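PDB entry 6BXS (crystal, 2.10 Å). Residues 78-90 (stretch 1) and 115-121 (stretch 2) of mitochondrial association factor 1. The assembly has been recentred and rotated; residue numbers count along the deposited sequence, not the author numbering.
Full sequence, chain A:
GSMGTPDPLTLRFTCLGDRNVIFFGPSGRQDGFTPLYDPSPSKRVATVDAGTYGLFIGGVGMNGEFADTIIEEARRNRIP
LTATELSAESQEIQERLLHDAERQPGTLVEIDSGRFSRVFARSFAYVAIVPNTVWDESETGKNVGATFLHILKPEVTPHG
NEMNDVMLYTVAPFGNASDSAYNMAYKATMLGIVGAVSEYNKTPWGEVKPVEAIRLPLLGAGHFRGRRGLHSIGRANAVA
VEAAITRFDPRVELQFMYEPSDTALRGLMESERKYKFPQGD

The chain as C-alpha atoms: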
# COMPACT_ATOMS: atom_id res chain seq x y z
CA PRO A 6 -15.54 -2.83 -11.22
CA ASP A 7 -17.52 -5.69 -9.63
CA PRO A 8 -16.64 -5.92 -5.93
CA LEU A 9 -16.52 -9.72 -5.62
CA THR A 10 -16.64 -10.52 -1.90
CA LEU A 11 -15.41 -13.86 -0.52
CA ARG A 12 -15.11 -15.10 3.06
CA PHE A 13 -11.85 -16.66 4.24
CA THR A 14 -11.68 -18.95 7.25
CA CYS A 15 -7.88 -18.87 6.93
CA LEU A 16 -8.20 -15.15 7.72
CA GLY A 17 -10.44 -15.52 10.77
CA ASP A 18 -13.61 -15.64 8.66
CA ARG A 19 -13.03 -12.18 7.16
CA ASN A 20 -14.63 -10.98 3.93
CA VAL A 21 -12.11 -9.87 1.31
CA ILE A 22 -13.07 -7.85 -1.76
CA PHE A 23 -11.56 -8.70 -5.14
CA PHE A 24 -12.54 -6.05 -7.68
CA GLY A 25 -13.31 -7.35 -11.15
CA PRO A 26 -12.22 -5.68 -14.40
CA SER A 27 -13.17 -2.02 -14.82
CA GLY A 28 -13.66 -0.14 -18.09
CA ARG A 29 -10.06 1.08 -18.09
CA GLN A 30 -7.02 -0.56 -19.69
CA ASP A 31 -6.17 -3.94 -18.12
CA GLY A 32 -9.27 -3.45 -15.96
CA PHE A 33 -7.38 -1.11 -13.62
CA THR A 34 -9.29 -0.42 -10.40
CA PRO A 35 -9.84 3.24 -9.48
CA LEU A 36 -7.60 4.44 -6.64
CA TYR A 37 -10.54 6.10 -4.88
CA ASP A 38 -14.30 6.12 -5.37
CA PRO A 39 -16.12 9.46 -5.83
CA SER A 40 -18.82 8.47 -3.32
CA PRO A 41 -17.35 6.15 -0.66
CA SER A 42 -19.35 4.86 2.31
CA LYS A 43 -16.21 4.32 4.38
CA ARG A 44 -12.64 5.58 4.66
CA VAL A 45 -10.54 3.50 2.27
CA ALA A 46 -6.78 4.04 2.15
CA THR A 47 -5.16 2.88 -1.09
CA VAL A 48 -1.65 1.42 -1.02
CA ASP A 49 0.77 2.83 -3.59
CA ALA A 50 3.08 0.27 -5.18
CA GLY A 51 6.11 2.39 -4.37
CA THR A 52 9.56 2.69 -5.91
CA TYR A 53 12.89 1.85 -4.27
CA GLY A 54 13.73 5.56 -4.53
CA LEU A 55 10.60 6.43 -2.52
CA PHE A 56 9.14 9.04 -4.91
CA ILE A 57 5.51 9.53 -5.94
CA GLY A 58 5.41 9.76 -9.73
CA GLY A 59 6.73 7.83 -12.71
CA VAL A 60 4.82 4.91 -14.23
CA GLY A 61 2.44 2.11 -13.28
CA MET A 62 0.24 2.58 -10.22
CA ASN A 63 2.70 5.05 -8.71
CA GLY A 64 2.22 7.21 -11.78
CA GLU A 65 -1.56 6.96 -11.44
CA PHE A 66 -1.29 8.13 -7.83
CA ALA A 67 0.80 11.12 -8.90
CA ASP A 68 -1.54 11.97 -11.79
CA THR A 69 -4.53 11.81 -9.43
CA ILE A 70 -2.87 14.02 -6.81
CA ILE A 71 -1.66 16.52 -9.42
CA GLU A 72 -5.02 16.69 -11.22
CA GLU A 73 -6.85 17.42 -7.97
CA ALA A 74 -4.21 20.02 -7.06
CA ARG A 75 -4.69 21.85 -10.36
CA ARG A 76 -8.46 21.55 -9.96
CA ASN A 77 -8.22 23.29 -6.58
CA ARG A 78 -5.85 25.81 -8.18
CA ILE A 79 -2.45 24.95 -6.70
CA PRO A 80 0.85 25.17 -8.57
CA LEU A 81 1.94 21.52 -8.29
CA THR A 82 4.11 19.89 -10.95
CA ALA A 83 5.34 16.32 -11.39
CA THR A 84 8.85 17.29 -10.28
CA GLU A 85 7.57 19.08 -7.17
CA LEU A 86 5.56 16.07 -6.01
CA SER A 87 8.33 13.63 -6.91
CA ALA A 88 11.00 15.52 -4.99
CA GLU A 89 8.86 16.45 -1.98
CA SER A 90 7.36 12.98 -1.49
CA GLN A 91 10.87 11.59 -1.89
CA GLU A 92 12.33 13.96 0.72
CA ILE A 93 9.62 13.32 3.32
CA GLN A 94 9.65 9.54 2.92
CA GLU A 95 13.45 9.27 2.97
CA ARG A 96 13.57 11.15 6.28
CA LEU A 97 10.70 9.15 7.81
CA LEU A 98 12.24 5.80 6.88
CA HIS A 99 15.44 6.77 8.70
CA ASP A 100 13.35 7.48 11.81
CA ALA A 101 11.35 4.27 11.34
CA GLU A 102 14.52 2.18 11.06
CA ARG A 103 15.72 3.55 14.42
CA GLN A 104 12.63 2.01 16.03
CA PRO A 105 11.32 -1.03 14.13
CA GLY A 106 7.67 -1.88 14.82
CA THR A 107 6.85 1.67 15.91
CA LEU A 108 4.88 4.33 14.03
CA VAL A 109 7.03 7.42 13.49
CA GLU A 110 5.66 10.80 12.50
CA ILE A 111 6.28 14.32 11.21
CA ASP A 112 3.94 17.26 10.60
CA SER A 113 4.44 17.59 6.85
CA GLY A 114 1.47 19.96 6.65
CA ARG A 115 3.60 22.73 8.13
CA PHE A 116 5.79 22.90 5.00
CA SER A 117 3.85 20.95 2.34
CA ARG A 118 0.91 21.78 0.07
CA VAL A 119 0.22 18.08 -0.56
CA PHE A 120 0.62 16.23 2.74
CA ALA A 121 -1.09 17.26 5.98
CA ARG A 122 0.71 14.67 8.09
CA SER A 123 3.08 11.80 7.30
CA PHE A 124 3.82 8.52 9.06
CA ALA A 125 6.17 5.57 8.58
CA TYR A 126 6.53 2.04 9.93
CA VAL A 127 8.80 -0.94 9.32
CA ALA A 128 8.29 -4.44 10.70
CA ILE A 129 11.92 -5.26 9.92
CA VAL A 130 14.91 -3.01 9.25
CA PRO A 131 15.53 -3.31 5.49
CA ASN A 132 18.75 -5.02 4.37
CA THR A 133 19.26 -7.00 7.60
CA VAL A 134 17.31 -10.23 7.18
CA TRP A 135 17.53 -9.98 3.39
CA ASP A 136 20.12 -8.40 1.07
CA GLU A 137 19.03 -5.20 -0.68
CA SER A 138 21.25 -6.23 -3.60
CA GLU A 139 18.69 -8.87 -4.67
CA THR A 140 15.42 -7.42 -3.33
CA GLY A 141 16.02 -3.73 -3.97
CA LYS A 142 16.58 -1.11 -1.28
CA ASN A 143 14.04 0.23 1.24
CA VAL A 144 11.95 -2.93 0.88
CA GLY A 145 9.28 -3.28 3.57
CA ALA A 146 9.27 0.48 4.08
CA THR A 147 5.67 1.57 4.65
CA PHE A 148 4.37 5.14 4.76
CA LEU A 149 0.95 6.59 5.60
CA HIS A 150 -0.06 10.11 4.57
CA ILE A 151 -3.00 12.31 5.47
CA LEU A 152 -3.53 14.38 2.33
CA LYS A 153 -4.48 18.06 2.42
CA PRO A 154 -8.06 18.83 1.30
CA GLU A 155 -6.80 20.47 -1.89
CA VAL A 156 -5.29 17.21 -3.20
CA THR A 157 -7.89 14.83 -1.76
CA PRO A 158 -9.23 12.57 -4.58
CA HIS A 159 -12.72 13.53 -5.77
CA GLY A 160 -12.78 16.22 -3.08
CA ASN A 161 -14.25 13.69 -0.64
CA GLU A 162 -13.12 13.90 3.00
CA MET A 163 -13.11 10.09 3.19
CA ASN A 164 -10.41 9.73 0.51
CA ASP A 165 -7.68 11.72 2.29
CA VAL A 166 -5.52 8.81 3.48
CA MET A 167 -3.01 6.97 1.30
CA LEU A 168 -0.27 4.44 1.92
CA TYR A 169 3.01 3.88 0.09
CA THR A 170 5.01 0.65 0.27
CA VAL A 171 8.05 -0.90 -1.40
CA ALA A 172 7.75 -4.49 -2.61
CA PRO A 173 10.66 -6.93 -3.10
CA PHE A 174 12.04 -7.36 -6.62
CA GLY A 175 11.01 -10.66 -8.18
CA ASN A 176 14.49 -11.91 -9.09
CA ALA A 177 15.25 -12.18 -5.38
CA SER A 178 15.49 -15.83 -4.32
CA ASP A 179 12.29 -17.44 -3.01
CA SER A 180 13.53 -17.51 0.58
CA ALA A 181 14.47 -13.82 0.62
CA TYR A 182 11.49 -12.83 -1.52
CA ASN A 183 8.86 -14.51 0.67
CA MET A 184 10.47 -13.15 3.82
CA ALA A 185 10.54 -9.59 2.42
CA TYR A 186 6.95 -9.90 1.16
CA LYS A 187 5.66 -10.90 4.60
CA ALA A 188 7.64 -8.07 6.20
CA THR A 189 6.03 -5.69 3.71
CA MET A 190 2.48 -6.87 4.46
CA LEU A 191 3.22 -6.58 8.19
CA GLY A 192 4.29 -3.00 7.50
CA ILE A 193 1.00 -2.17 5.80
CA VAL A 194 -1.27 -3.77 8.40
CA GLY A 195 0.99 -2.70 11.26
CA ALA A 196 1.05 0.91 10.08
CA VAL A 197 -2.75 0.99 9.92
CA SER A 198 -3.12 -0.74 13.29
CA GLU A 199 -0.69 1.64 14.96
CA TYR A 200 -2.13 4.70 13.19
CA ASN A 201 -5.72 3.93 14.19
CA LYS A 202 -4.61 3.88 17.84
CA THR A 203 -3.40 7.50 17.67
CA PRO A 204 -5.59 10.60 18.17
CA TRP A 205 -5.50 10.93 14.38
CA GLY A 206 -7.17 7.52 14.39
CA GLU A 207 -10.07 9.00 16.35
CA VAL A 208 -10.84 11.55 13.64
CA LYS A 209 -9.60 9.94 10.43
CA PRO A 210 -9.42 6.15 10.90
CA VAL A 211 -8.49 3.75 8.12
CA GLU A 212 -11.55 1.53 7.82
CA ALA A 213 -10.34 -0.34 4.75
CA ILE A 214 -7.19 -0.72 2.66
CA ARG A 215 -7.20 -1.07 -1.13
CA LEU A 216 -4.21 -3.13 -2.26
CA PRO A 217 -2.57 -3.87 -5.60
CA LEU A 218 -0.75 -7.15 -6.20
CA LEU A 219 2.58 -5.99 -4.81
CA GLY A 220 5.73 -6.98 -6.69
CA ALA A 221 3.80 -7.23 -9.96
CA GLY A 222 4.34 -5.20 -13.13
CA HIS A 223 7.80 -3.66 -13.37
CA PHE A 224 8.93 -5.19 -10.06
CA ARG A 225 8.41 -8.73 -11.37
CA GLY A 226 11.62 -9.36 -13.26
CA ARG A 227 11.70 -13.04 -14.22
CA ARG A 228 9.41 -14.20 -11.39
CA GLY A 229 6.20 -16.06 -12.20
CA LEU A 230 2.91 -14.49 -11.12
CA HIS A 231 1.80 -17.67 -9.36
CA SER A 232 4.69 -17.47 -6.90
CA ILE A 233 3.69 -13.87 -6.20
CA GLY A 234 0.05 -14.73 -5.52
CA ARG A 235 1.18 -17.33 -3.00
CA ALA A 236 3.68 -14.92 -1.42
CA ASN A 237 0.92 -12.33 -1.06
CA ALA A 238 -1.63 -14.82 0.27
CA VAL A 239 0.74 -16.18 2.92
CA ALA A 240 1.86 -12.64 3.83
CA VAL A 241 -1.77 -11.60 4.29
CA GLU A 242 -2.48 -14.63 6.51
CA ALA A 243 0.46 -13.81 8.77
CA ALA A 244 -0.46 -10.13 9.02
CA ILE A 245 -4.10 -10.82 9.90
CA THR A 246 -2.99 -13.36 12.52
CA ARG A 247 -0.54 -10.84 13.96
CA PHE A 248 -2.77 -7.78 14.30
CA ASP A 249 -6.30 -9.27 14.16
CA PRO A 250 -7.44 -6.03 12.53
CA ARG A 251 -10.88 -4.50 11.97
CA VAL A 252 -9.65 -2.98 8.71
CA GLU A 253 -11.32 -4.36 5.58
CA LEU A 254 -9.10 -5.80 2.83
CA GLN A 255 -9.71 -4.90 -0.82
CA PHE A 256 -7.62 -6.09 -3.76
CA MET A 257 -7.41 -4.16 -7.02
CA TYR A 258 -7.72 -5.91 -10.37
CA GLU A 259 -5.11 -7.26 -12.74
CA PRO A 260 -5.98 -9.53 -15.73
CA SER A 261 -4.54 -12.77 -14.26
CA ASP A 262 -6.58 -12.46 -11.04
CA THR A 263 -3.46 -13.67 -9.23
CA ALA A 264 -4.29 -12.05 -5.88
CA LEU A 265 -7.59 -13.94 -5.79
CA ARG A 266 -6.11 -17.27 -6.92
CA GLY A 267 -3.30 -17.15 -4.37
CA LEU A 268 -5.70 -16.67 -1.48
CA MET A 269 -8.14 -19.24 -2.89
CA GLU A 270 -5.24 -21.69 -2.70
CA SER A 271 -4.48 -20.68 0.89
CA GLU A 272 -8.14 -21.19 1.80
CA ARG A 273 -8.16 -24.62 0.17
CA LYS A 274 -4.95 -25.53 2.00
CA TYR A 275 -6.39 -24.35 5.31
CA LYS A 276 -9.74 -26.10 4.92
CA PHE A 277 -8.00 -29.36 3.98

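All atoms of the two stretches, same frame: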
# COMPACT_ATOMS: atom_id res chain seq x y z
N ARG A 78 -6.72 24.67 -7.87
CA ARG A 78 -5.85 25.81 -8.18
C ARG A 78 -4.64 25.90 -7.25
O ARG A 78 -4.52 26.82 -6.44
CB ARG A 78 -6.64 27.12 -8.12
CG ARG A 78 -7.62 27.30 -9.27
CD ARG A 78 -6.94 27.23 -10.63
NE ARG A 78 -5.60 27.84 -10.61
CZ ARG A 78 -4.47 27.22 -10.94
NH1 ARG A 78 -4.46 25.95 -11.33
NH2 ARG A 78 -3.32 27.88 -10.87
N ILE A 79 -3.74 24.93 -7.38
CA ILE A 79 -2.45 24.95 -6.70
C ILE A 79 -1.34 24.69 -7.71
O ILE A 79 -1.47 23.80 -8.55
CB ILE A 79 -2.39 23.91 -5.57
CG1 ILE A 79 -3.36 24.27 -4.46
CG2 ILE A 79 -0.97 23.81 -4.99
CD1 ILE A 79 -3.66 23.13 -3.53
N PRO A 80 -0.24 25.46 -7.63
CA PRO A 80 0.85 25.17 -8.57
C PRO A 80 1.65 23.94 -8.13
O PRO A 80 2.60 24.07 -7.35
CB PRO A 80 1.70 26.45 -8.54
CG PRO A 80 1.13 27.32 -7.43
CD PRO A 80 0.15 26.49 -6.67
N LEU A 81 1.25 22.77 -8.60
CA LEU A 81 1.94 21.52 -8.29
C LEU A 81 2.31 20.81 -9.58
O LEU A 81 1.45 20.47 -10.39
CB LEU A 81 1.07 20.62 -7.42
CG LEU A 81 1.72 19.31 -6.95
CD1 LEU A 81 2.87 19.60 -5.99
CD2 LEU A 81 0.70 18.40 -6.30
N THR A 82 3.61 20.58 -9.77
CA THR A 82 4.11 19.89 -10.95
C THR A 82 4.59 18.50 -10.58
O THR A 82 4.71 18.16 -9.40
CB THR A 82 5.27 20.67 -11.61
OG1 THR A 82 6.41 20.66 -10.75
CG2 THR A 82 4.86 22.11 -11.90
N ALA A 83 4.86 17.68 -11.60
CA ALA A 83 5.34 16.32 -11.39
C ALA A 83 6.65 16.31 -10.60
O ALA A 83 6.84 15.47 -9.72
CB ALA A 83 5.52 15.62 -12.72
N THR A 84 7.55 17.24 -10.93
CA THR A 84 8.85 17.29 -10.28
C THR A 84 8.75 17.73 -8.82
O THR A 84 9.49 17.25 -7.97
CB THR A 84 9.81 18.25 -11.02
OG1 THR A 84 9.22 19.55 -11.10
CG2 THR A 84 10.10 17.73 -12.42
N GLU A 85 7.82 18.64 -8.54
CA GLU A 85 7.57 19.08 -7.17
C GLU A 85 7.15 17.90 -6.29
O GLU A 85 7.75 17.64 -5.25
CB GLU A 85 6.49 20.16 -7.12
CG GLU A 85 6.93 21.52 -7.62
CD GLU A 85 5.81 22.55 -7.52
OE1 GLU A 85 5.20 22.67 -6.44
OE2 GLU A 85 5.55 23.25 -8.52
N LEU A 86 6.12 17.20 -6.74
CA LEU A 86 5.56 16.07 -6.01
C LEU A 86 6.58 14.95 -5.85
O LEU A 86 6.69 14.35 -4.78
CB LEU A 86 4.30 15.56 -6.71
CG LEU A 86 3.67 14.28 -6.16
CD1 LEU A 86 3.37 14.41 -4.67
CD2 LEU A 86 2.41 13.95 -6.93
N SER A 87 7.31 14.67 -6.93
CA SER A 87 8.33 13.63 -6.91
C SER A 87 9.39 13.92 -5.86
O SER A 87 9.72 13.07 -5.05
CB SER A 87 8.98 13.48 -8.28
OG SER A 87 8.21 12.65 -9.13
N ALA A 88 9.93 15.14 -5.90
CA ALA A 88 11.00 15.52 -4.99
C ALA A 88 10.52 15.62 -3.55
O ALA A 88 11.19 15.15 -2.63
CB ALA A 88 11.61 16.85 -5.43
N GLU A 89 9.36 16.23 -3.34
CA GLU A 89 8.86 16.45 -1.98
C GLU A 89 8.50 15.13 -1.30
O GLU A 89 8.90 14.88 -0.16
CB GLU A 89 7.65 17.37 -1.99
CG GLU A 89 7.42 18.06 -0.65
CD GLU A 89 6.03 18.64 -0.49
OE1 GLU A 89 5.09 18.13 -1.13
OE2 GLU A 89 5.89 19.61 0.28
N SER A 90 7.74 14.30 -2.00
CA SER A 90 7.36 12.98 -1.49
C SER A 90 8.61 12.17 -1.16
O SER A 90 8.69 11.50 -0.14
CB SER A 90 6.51 12.23 -2.51
OG SER A 90 7.22 12.02 -3.72
N ARG A 115 3.02 21.44 7.77
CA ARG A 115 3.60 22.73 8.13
C ARG A 115 4.44 23.32 6.99
O ARG A 115 4.65 24.53 6.94
CB ARG A 115 4.44 22.60 9.39
CG ARG A 115 4.91 23.93 9.96
CD ARG A 115 5.59 23.75 11.30
NE ARG A 115 6.23 24.99 11.75
CZ ARG A 115 6.99 25.09 12.83
NH1 ARG A 115 7.22 24.03 13.60
NH2 ARG A 115 7.54 26.26 13.15
N PHE A 116 4.92 22.46 6.09
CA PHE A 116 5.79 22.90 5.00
C PHE A 116 5.39 22.34 3.63
O PHE A 116 6.06 22.61 2.64
CB PHE A 116 7.24 22.53 5.30
CG PHE A 116 7.48 21.04 5.38
CD1 PHE A 116 7.69 20.30 4.24
CD2 PHE A 116 7.51 20.41 6.61
CE1 PHE A 116 7.92 18.94 4.31
CE2 PHE A 116 7.74 19.05 6.69
CZ PHE A 116 7.94 18.31 5.54
N SER A 117 4.30 21.56 3.59
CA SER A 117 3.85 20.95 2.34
C SER A 117 2.48 21.47 1.92
O SER A 117 1.68 21.88 2.76
CB SER A 117 3.80 19.43 2.48
OG SER A 117 3.38 18.82 1.26
N ARG A 118 2.22 21.43 0.62
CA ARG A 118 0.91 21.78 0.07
C ARG A 118 0.13 20.51 -0.27
O ARG A 118 -1.05 20.57 -0.61
CB ARG A 118 1.04 22.65 -1.18
CG ARG A 118 2.11 23.73 -1.10
CD ARG A 118 1.62 25.04 -1.70
NE ARG A 118 2.71 25.94 -2.05
CZ ARG A 118 3.18 26.14 -3.28
NH1 ARG A 118 2.65 25.50 -4.32
NH2 ARG A 118 4.18 26.98 -3.48
N VAL A 119 0.80 19.36 -0.17
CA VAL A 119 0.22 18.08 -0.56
C VAL A 119 -0.15 17.25 0.66
O VAL A 119 -1.28 16.75 0.76
CB VAL A 119 1.21 17.28 -1.44
CG1 VAL A 119 0.66 15.89 -1.73
CG2 VAL A 119 1.49 18.02 -2.73
N PHE A 120 0.79 17.10 1.58
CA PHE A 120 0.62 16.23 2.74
C PHE A 120 0.34 17.02 4.01
O PHE A 120 1.08 17.93 4.36
CB PHE A 120 1.87 15.36 2.93
CG PHE A 120 2.26 14.60 1.70
CD1 PHE A 120 1.54 13.48 1.31
CD2 PHE A 120 3.35 14.99 0.94
CE1 PHE A 120 1.90 12.77 0.18
CE2 PHE A 120 3.71 14.28 -0.19
CZ PHE A 120 2.99 13.17 -0.57
N ALA A 121 -0.73 16.65 4.71
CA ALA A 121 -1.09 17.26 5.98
C ALA A 121 -0.26 16.68 7.12
O ALA A 121 0.20 17.40 8.00
CB ALA A 121 -2.57 17.07 6.26

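The contact buries 432 Å², both sides summed, and rests on one strong polar link, a small apolar cluster and a loosely held arginine. The polar link is the hydrogen bond from S117 OG to E89 OE2, 2.8 Å long. E89 points its CA-to-CB bond toward stretch 2, and chi1 of -158° and chi2 of -163°, both t, extend the side chain so that the carboxylate reaches the loop. S117, with chi1 t (-179°), also points toward its partner. Its OG donates to E89 while accepting from V119 N (3.0 Å, 159°) and F120 N (3.1 Å, 175°). A short hydroxyl suits this place: it ties two backbone amides of its own turn to the helix side chain, and S117 itself is buried. The aliphatic part of the contact lies alongside. V119, chi1 t (175°), places CG2 3.7 Å from L81 CD2 and CG1 4.3 Å from L86 CD1. Both leucines leave the backbone sideways, yet their t,p rotamers bring their ends nearer to stretch 2. F120, whose CA-to-CB bond points toward stretch 1, has chi1 m (-54°); its CZ lies 4.3 Å from L86 CD1 and its CE2 4.1 Å from S90 CA. The small S90 side chain, chi1 p (61°), turns OG back to L86 O (2.6 Å), so the hydroxyl is satisfied within the helix while S90 CB lies 4.1 Å from F120 CZ.

The exposed R118 has the largest covered area of any residue here, 83 Å², but weak polar anchoring. The CA-to-CB bond points toward stretch 1, and with chi1 m (-41°) and an off-well chi2 (-139°) the guanidinium ends beside I79 and P80. R118 NH1 gives P80 O only a weak hydrogen bond (3.4 Å, 125°) and lies 4.1 Å from I79 CG2, which sits near the guanidinium plane. E85 OE1 is 4.4 Å from R118 NH1 and well out of that plane, so charge attraction contributes without a salt bridge.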